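Local coordinates for protein succinate-semialdehyde dehydrogenase (PDB 4OGD) that binds NADP+ and probably uses it to oxidise succinic semialdehyde to succinate in an aldehyde dehydrogenase fold, at residues A[84-96]-A[133-147]. Residues are numbered along the deposited sequence; the frame is centred on the assembly and turned at random.
Sequences EVDLCADIADYYA and FPYYQIMRVFAPNFI
Glu84 of helix 78-103 reaches the backbone leading into helix 136-148, where the two helices pack nearly parallel within the aldehyde dehydrogenase fold; their local axes approach to 8.9 Å. From Glu84 CB, CG is set anti to the backbone N (chi1 -178°) and the rest runs extended, which carries the carboxylate across the gap. Glu84 CG lies 3.7 Å from Tyr136 CB; CD comes near Tyr136 N and Phe133 CA; OE1 approaches the Phe133 ring obliquely and forms a salt bridge with Lys76. Glu84 OE2 accepts two hydrogen bonds: a nearly straight one (171°) from Tyr136 N at 2.8 Å, along its anti lone pair, and a more bent one from Tyr135 N, tilted out of the carboxylate plane. This double grip on two backbone amides where the chain enters the helix probably favours the charged carboxylate.

Further along, Ile91 fits as a knob among Tyr136, Met139, Arg140 and Ala143, its CD1 3.7 Å from Tyr136 CD1. The Tyr95 hydroxyl bonds to the Ser439 carbonyl, while Pro144 CB makes a CH-pi contact over the Tyr95 ring, 4.0 Å from its centroid and 12° off the normal.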
ATOM      1  N   GLU A  84      27.302   0.452   8.454  1.00  8.18           N
ATOM      2  CA  GLU A  84      26.178  -0.041   7.658  1.00  7.93           C
ATOM      3  C   GLU A  84      26.103  -1.563   7.722  1.00  9.26           C
ATOM      4  O   GLU A  84      25.018  -2.137   7.856  1.00  8.84           O
ATOM      5  CB  GLU A  84      26.261   0.426   6.205  1.00  7.10           C
ATOM      6  CG  GLU A  84      25.067  -0.030   5.361  1.00  7.68           C
ATOM      7  CD  GLU A  84      25.000   0.635   4.002  1.00  9.36           C
ATOM      8  OE1 GLU A  84      25.706   1.646   3.777  1.00  9.44           O
ATOM      9  OE2 GLU A  84      24.230   0.141   3.151  1.00  6.71           O
ATOM     10  N   VAL A  85      27.254  -2.222   7.624  1.00  7.76           N
ATOM     11  CA  VAL A  85      27.284  -3.673   7.801  1.00  6.93           C
ATOM     12  C   VAL A  85      26.729  -4.055   9.163  1.00  7.30           C
ATOM     13  O   VAL A  85      25.902  -4.965   9.262  1.00  9.92           O
ATOM     14  CB  VAL A  85      28.695  -4.254   7.664  1.00  9.44           C
ATOM     15  CG1 VAL A  85      28.677  -5.738   8.028  1.00  9.65           C
ATOM     16  CG2 VAL A  85      29.203  -4.057   6.253  1.00 10.21           C
ATOM     17  N   ASP A  86      27.179  -3.360  10.208  1.00  9.85           N
ATOM     18  CA  ASP A  86      26.731  -3.646  11.571  1.00  8.69           C
ATOM     19  C   ASP A  86      25.208  -3.616  11.691  1.00 10.37           C
ATOM     20  O   ASP A  86      24.605  -4.492  12.322  1.00  9.15           O
ATOM     21  CB  ASP A  86      27.333  -2.657  12.577  1.00  9.43           C
ATOM     22  CG  ASP A  86      28.832  -2.826  12.761  1.00 13.08           C
ATOM     23  OD1 ASP A  86      29.394  -3.856  12.328  1.00 14.20           O
ATOM     24  OD2 ASP A  86      29.454  -1.908  13.351  1.00 18.61           O
ATOM     25  N   LEU A  87      24.588  -2.609  11.075  1.00  9.62           N
ATOM     26  CA  LEU A  87      23.138  -2.469  11.122  1.00  9.18           C
ATOM     27  C   LEU A  87      22.450  -3.582  10.328  1.00 10.42           C
ATOM     28  O   LEU A  87      21.399  -4.080  10.735  1.00 10.66           O
ATOM     29  CB  LEU A  87      22.715  -1.083  10.621  1.00  9.83           C
ATOM     30  CG  LEU A  87      21.217  -0.796  10.695  1.00 11.95           C
ATOM     31  CD1 LEU A  87      20.672  -1.131  12.080  1.00 11.96           C
ATOM     32  CD2 LEU A  87      20.946   0.668  10.345  1.00 12.32           C
ATOM     33  N   CYS A  88      23.048  -3.977   9.206  1.00  7.52           N
ATOM     34  CA  CYS A  88      22.511  -5.078   8.405  1.00  6.77           C
ATOM     35  C   CYS A  88      22.510  -6.376   9.204  1.00  7.13           C
ATOM     36  O   CYS A  88      21.554  -7.146   9.130  1.00  9.15           O
ATOM     37  CB  CYS A  88      23.323  -5.271   7.128  1.00  9.11           C
ATOM     38  SG  CYS A  88      23.017  -4.002   5.887  1.00  8.78           S
ATOM     39  N   ALA A  89      23.598  -6.609   9.946  1.00  9.08           N
ATOM     40  CA  ALA A  89      23.703  -7.771  10.818  1.00  6.18           C
ATOM     41  C   ALA A  89      22.518  -7.782  11.771  1.00  8.12           C
ATOM     42  O   ALA A  89      21.822  -8.790  11.899  1.00  8.47           O
ATOM     43  CB  ALA A  89      25.028  -7.742  11.588  1.00 10.09           C
ATOM     44  N   ASP A  90      22.258  -6.646  12.410  1.00  8.65           N
ATOM     45  CA  ASP A  90      21.162  -6.551  13.378  1.00  8.44           C
ATOM     46  C   ASP A  90      19.771  -6.737  12.766  1.00  8.05           C
ATOM     47  O   ASP A  90      18.894  -7.346  13.384  1.00  8.55           O
ATOM     48  CB  ASP A  90      21.242  -5.234  14.154  1.00  7.72           C
ATOM     49  CG  ASP A  90      22.452  -5.175  15.071  1.00 13.59           C
ATOM     50  OD1 ASP A  90      23.029  -6.247  15.382  1.00 12.73           O
ATOM     51  OD2 ASP A  90      22.814  -4.057  15.495  1.00 14.46           O
ATOM     52  N   ILE A  91      19.572  -6.216  11.561  1.00  7.15           N
ATOM     53  CA  ILE A  91      18.283  -6.373  10.885  1.00  6.26           C
ATOM     54  C   ILE A  91      17.992  -7.842  10.555  1.00  7.79           C
ATOM     55  O   ILE A  91      16.883  -8.328  10.783  1.00  8.20           O
ATOM     56  CB  ILE A  91      18.204  -5.498   9.615  1.00  6.79           C
ATOM     57  CG1 ILE A  91      18.218  -4.020   9.995  1.00  9.79           C
ATOM     58  CG2 ILE A  91      16.949  -5.823   8.827  1.00  6.57           C
ATOM     59  CD1 ILE A  91      18.396  -3.073   8.804  1.00  7.32           C
ATOM     60  N   ALA A  92      18.992  -8.547  10.031  1.00  6.75           N
ATOM     61  CA  ALA A  92      18.874  -9.970   9.710  1.00  6.90           C
ATOM     62  C   ALA A  92      18.563 -10.776  10.967  1.00  7.29           C
ATOM     63  O   ALA A  92      17.621 -11.577  10.988  1.00  8.58           O
ATOM     64  CB  ALA A  92      20.163 -10.466   9.067  1.00  7.25           C
ATOM     65  N   ASP A  93      19.337 -10.548  12.029  1.00  8.13           N
ATOM     66  CA  ASP A  93      19.088 -11.270  13.278  1.00  8.78           C
ATOM     67  C   ASP A  93      17.705 -10.939  13.836  1.00 10.23           C
ATOM     68  O   ASP A  93      17.007 -11.823  14.332  1.00 11.59           O
ATOM     69  CB  ASP A  93      20.167 -10.968  14.322  1.00 10.00           C
ATOM     70  CG  ASP A  93      21.446 -11.765  14.111  1.00 11.52           C
ATOM     71  OD1 ASP A  93      21.400 -12.896  13.559  1.00 10.74           O
ATOM     72  OD2 ASP A  93      22.510 -11.246  14.512  1.00 12.64           O
ATOM     73  N   TYR A  94      17.303  -9.667  13.741  1.00  7.25           N
ATOM     74  CA  TYR A  94      15.988  -9.237  14.211  1.00  8.35           C
ATOM     75  C   TYR A  94      14.856 -10.035  13.564  1.00  8.98           C
ATOM     76  O   TYR A  94      14.028 -10.615  14.256  1.00 10.27           O
ATOM     77  CB  TYR A  94      15.812  -7.743  13.935  1.00  7.49           C
ATOM     78  CG  TYR A  94      14.456  -7.142  14.281  1.00  8.74           C
ATOM     79  CD1 TYR A  94      13.516  -6.896  13.290  1.00  7.51           C
ATOM     80  CD2 TYR A  94      14.143  -6.778  15.590  1.00  8.94           C
ATOM     81  CE1 TYR A  94      12.292  -6.329  13.591  1.00  7.56           C
ATOM     82  CE2 TYR A  94      12.921  -6.208  15.902  1.00  8.38           C
ATOM     83  CZ  TYR A  94      12.000  -5.982  14.897  1.00  8.50           C
ATOM     84  OH  TYR A  94      10.794  -5.412  15.217  1.00  9.95           O
ATOM     85  N   TYR A  95      14.820 -10.080  12.237  1.00  6.92           N
ATOM     86  CA  TYR A  95      13.698 -10.737  11.575  1.00  8.39           C
ATOM     87  C   TYR A  95      13.723 -12.255  11.750  1.00  8.56           C
ATOM     88  O   TYR A  95      12.679 -12.893  11.825  1.00  9.05           O
ATOM     89  CB  TYR A  95      13.607 -10.316  10.103  1.00  7.12           C
ATOM     90  CG  TYR A  95      12.949  -8.962   9.974  1.00  6.83           C
ATOM     91  CD1 TYR A  95      11.603  -8.802  10.285  1.00  9.06           C
ATOM     92  CD2 TYR A  95      13.672  -7.845   9.565  1.00  7.63           C
ATOM     93  CE1 TYR A  95      10.988  -7.573  10.186  1.00  6.86           C
ATOM     94  CE2 TYR A  95      13.069  -6.605   9.465  1.00  7.69           C
ATOM     95  CZ  TYR A  95      11.727  -6.476   9.778  1.00  6.71           C
ATOM     96  OH  TYR A  95      11.098  -5.252   9.687  1.00  8.55           O
ATOM     97  N   ALA A  96      14.916 -12.827  11.843  1.00  8.83           N
ATOM     98  CA  ALA A  96      15.011 -14.248  12.170  1.00 10.40           C
ATOM     99  C   ALA A  96      14.496 -14.524  13.586  1.00 10.14           C
ATOM    100  O   ALA A  96      13.800 -15.522  13.826  1.00 12.19           O
ATOM    101  CB  ALA A  96      16.438 -14.745  11.992  1.00  9.02           C
ATOM    102  N   PHE A 133      22.897   3.747   0.454  1.00  9.14           N
ATOM    103  CA  PHE A 133      23.122   2.724   1.475  1.00  7.76           C
ATOM    104  C   PHE A 133      22.926   1.372   0.785  1.00  6.98           C
ATOM    105  O   PHE A 133      21.874   0.741   0.912  1.00  7.97           O
ATOM    106  CB  PHE A 133      22.159   2.886   2.664  1.00  7.87           C
ATOM    107  CG  PHE A 133      22.362   4.154   3.447  1.00  9.57           C
ATOM    108  CD1 PHE A 133      23.192   4.176   4.562  1.00  9.29           C
ATOM    109  CD2 PHE A 133      21.716   5.329   3.067  1.00  8.21           C
ATOM    110  CE1 PHE A 133      23.380   5.357   5.288  1.00 10.57           C
ATOM    111  CE2 PHE A 133      21.894   6.506   3.786  1.00 11.60           C
ATOM    112  CZ  PHE A 133      22.729   6.519   4.895  1.00 11.81           C
ATOM    113  N   PRO A 134      23.945   0.932   0.034  1.00  7.23           N
ATOM    114  CA  PRO A 134      23.823  -0.198  -0.900  1.00  8.79           C
ATOM    115  C   PRO A 134      23.445  -1.521  -0.232  1.00  8.45           C
ATOM    116  O   PRO A 134      22.830  -2.366  -0.879  1.00 11.42           O
ATOM    117  CB  PRO A 134      25.226  -0.313  -1.510  1.00 10.63           C
ATOM    118  CG  PRO A 134      25.876   0.997  -1.263  1.00  9.02           C
ATOM    119  CD  PRO A 134      25.310   1.489   0.046  1.00  8.28           C
ATOM    120  N   TYR A 135      23.812  -1.701   1.031  1.00  7.87           N
ATOM    121  CA  TYR A 135      23.476  -2.937   1.736  1.00  7.12           C
ATOM    122  C   TYR A 135      22.242  -2.802   2.623  1.00  6.17           C
ATOM    123  O   TYR A 135      21.347  -3.654   2.579  1.00  7.39           O
ATOM    124  CB  TYR A 135      24.687  -3.468   2.531  1.00  7.00           C
ATOM    125  CG  TYR A 135      25.379  -4.591   1.797  1.00  8.32           C
ATOM    126  CD1 TYR A 135      25.858  -4.402   0.515  1.00 10.46           C
ATOM    127  CD2 TYR A 135      25.520  -5.856   2.372  1.00 10.54           C
ATOM    128  CE1 TYR A 135      26.466  -5.426  -0.181  1.00  8.99           C
ATOM    129  CE2 TYR A 135      26.136  -6.894   1.678  1.00 10.48           C
ATOM    130  CZ  TYR A 135      26.601  -6.667   0.398  1.00 10.29           C
ATOM    131  OH  TYR A 135      27.207  -7.685  -0.318  1.00 11.63           O
ATOM    132  N   TYR A 136      22.213  -1.750   3.434  1.00  6.29           N
ATOM    133  CA  TYR A 136      21.109  -1.489   4.351  1.00  6.51           C
ATOM    134  C   TYR A 136      19.768  -1.411   3.639  1.00  7.27           C
ATOM    135  O   TYR A 136      18.788  -1.976   4.124  1.00  8.90           O
ATOM    136  CB  TYR A 136      21.414  -0.223   5.162  1.00  7.87           C
ATOM    137  CG  TYR A 136      20.249   0.455   5.852  1.00  7.91           C
ATOM    138  CD1 TYR A 136      19.710  -0.049   7.037  1.00  7.48           C
ATOM    139  CD2 TYR A 136      19.734   1.637   5.351  1.00  9.00           C
ATOM    140  CE1 TYR A 136      18.659   0.606   7.687  1.00  8.79           C
ATOM    141  CE2 TYR A 136      18.691   2.287   5.983  1.00 11.09           C
ATOM    142  CZ  TYR A 136      18.160   1.773   7.148  1.00  9.33           C
ATOM    143  OH  TYR A 136      17.117   2.432   7.769  1.00  9.68           O
ATOM    144  N   GLN A 137      19.719  -0.756   2.478  1.00  7.50           N
ATOM    145  CA  GLN A 137      18.441  -0.652   1.774  1.00  7.18           C
ATOM    146  C   GLN A 137      17.984  -2.005   1.217  1.00  5.81           C
ATOM    147  O   GLN A 137      16.780  -2.245   1.085  1.00  8.29           O
ATOM    148  CB  GLN A 137      18.449   0.403   0.658  1.00  7.83           C
ATOM    149  CG  GLN A 137      18.885   1.806   1.054  1.00  9.04           C
ATOM    150  CD  GLN A 137      18.063   2.450   2.143  1.00 15.16           C
ATOM    151  OE1 GLN A 137      16.951   2.017   2.460  1.00 17.24           O
ATOM    152  NE2 GLN A 137      18.607   3.515   2.722  1.00 12.51           N
ATOM    153  N   ILE A 138      18.920  -2.895   0.888  1.00  6.05           N
ATOM    154  CA  ILE A 138      18.521  -4.254   0.512  1.00  6.54           C
ATOM    155  C   ILE A 138      18.025  -5.017   1.733  1.00  6.77           C
ATOM    156  O   ILE A 138      16.958  -5.635   1.706  1.00  6.38           O
ATOM    157  CB  ILE A 138      19.668  -5.073  -0.116  1.00  6.51           C
ATOM    158  CG1 ILE A 138      20.241  -4.374  -1.350  1.00  7.26           C
ATOM    159  CG2 ILE A 138      19.160  -6.455  -0.511  1.00  7.20           C
ATOM    160  CD1 ILE A 138      21.511  -5.061  -1.882  1.00  8.57           C
ATOM    161  N   MET A 139      18.796  -4.971   2.812  1.00  7.23           N
ATOM    162  CA  MET A 139      18.494  -5.796   3.975  1.00  6.56           C
ATOM    163  C   MET A 139      17.132  -5.448   4.575  1.00  6.90           C
ATOM    164  O   MET A 139      16.415  -6.332   5.057  1.00  6.14           O
ATOM    165  CB  MET A 139      19.604  -5.690   5.034  1.00  7.49           C
ATOM    166  CG  MET A 139      19.461  -6.725   6.160  1.00  6.31           C
ATOM    167  SD  MET A 139      19.636  -8.413   5.556  1.00  8.33           S
ATOM    168  CE  MET A 139      21.421  -8.537   5.621  1.00  8.57           C
ATOM    169  N   ARG A 140      16.761  -4.170   4.511  1.00  7.10           N
ATOM    170  CA  ARG A 140      15.477  -3.723   5.057  1.00  6.71           C
ATOM    171  C   ARG A 140      14.308  -4.474   4.447  1.00  6.31           C
ATOM    172  O   ARG A 140      13.296  -4.687   5.111  1.00  8.76           O
ATOM    173  CB  ARG A 140      15.272  -2.212   4.861  1.00  7.04           C
ATOM    174  CG  ARG A 140      16.090  -1.353   5.818  1.00 10.99           C
ATOM    175  CD  ARG A 140      15.493   0.034   6.082  1.00 13.51           C
ATOM    176  NE  ARG A 140      14.851   0.646   4.927  1.00 13.50           N
ATOM    177  CZ  ARG A 140      14.816   1.958   4.689  1.00 15.45           C
ATOM    178  NH1 ARG A 140      15.407   2.816   5.513  1.00  9.82           N
ATOM    179  NH2 ARG A 140      14.205   2.411   3.606  1.00 19.55           N
ATOM    180  N   VAL A 141      14.441  -4.862   3.183  1.00  6.34           N
ATOM    181  CA  VAL A 141      13.358  -5.575   2.514  1.00  8.15           C
ATOM    182  C   VAL A 141      13.634  -7.056   2.306  1.00  7.79           C
ATOM    183  O   VAL A 141      12.698  -7.854   2.327  1.00  7.36           O
ATOM    184  CB  VAL A 141      12.944  -4.908   1.179  1.00  6.12           C
ATOM    185  CG1 VAL A 141      12.369  -3.542   1.451  1.00  7.07           C
ATOM    186  CG2 VAL A 141      14.120  -4.801   0.229  1.00  5.85           C
ATOM    187  N   PHE A 142      14.901  -7.440   2.123  1.00  6.67           N
ATOM    188  CA  PHE A 142      15.199  -8.859   1.984  1.00  5.30           C
ATOM    189  C   PHE A 142      14.866  -9.641   3.259  1.00  5.95           C
ATOM    190  O   PHE A 142      14.249 -10.708   3.187  1.00  6.70           O
ATOM    191  CB  PHE A 142      16.661  -9.096   1.589  1.00  5.91           C
ATOM    192  CG  PHE A 142      17.062 -10.538   1.665  1.00  6.95           C
ATOM    193  CD1 PHE A 142      16.579 -11.449   0.735  1.00  8.21           C
ATOM    194  CD2 PHE A 142      17.886 -10.991   2.685  1.00  6.41           C
ATOM    195  CE1 PHE A 142      16.925 -12.796   0.811  1.00  9.33           C
ATOM    196  CE2 PHE A 142      18.226 -12.339   2.770  1.00  7.12           C
ATOM    197  CZ  PHE A 142      17.753 -13.230   1.835  1.00  8.56           C
ATOM    198  N   ALA A 143      15.288  -9.133   4.416  1.00  8.01           N
ATOM    199  CA  ALA A 143      15.103  -9.883   5.664  1.00  6.95           C
ATOM    200  C   ALA A 143      13.637 -10.267   5.927  1.00  8.13           C
ATOM    201  O   ALA A 143      13.339 -11.450   6.120  1.00  8.40           O
ATOM    202  CB  ALA A 143      15.717  -9.146   6.869  1.00  7.30           C
ATOM    203  N   PRO A 144      12.710  -9.285   5.912  1.00  7.39           N
ATOM    204  CA  PRO A 144      11.326  -9.703   6.185  1.00  7.22           C
ATOM    205  C   PRO A 144      10.693 -10.547   5.074  1.00  6.78           C
ATOM    206  O   PRO A 144       9.951 -11.486   5.359  1.00  7.72           O
ATOM    207  CB  PRO A 144      10.582  -8.369   6.343  1.00  7.69           C
ATOM    208  CG  PRO A 144      11.400  -7.391   5.551  1.00  6.04           C
ATOM    209  CD  PRO A 144      12.823  -7.818   5.783  1.00  7.47           C
ATOM    210  N   ASN A 145      10.971 -10.232   3.816  1.00  6.53           N
ATOM    211  CA  ASN A 145      10.399 -11.029   2.745  1.00  6.88           C
ATOM    212  C   ASN A 145      10.931 -12.460   2.705  1.00  6.64           C
ATOM    213  O   ASN A 145      10.185 -13.399   2.430  1.00  7.77           O
ATOM    214  CB  ASN A 145      10.544 -10.319   1.393  1.00  7.91           C
ATOM    215  CG  ASN A 145       9.545  -9.177   1.242  1.00  7.90           C
ATOM    216  OD1 ASN A 145       8.345  -9.410   1.101  1.00  8.91           O
ATOM    217  ND2 ASN A 145      10.037  -7.941   1.289  1.00  8.56           N
ATOM    218  N   PHE A 146      12.215 -12.626   2.996  1.00  7.14           N
ATOM    219  CA  PHE A 146      12.807 -13.955   3.039  1.00  7.04           C
ATOM    220  C   PHE A 146      12.140 -14.783   4.136  1.00  7.94           C
ATOM    221  O   PHE A 146      11.794 -15.955   3.929  1.00  7.82           O
ATOM    222  CB  PHE A 146      14.307 -13.828   3.280  1.00  5.98           C
ATOM    223  CG  PHE A 146      15.037 -15.142   3.340  1.00  8.17           C
ATOM    224  CD1 PHE A 146      15.024 -16.013   2.258  1.00  7.88           C
ATOM    225  CD2 PHE A 146      15.767 -15.484   4.471  1.00  8.70           C
ATOM    226  CE1 PHE A 146      15.711 -17.218   2.311  1.00 10.47           C
ATOM    227  CE2 PHE A 146      16.458 -16.686   4.531  1.00 10.09           C
ATOM    228  CZ  PHE A 146      16.425 -17.553   3.450  1.00  8.67           C
ATOM    229  N   ILE A 147      11.939 -14.171   5.300  1.00  7.58           N
ATOM    230  CA  ILE A 147      11.277 -14.858   6.405  1.00  5.92           C
ATOM    231  C   ILE A 147       9.847 -15.336   6.058  1.00  7.81           C
ATOM    232  O   ILE A 147       9.508 -16.496   6.296  1.00  8.61           O
ATOM    233  CB  ILE A 147      11.298 -14.008   7.695  1.00  7.01           C
ATOM    234  CG1 ILE A 147      12.729 -13.921   8.242  1.00  8.28           C
ATOM    235  CG2 ILE A 147      10.359 -14.590   8.737  1.00  8.47           C
ATOM    236  CD1 ILE A 147      13.356 -15.289   8.542  1.00  8.42           C
TER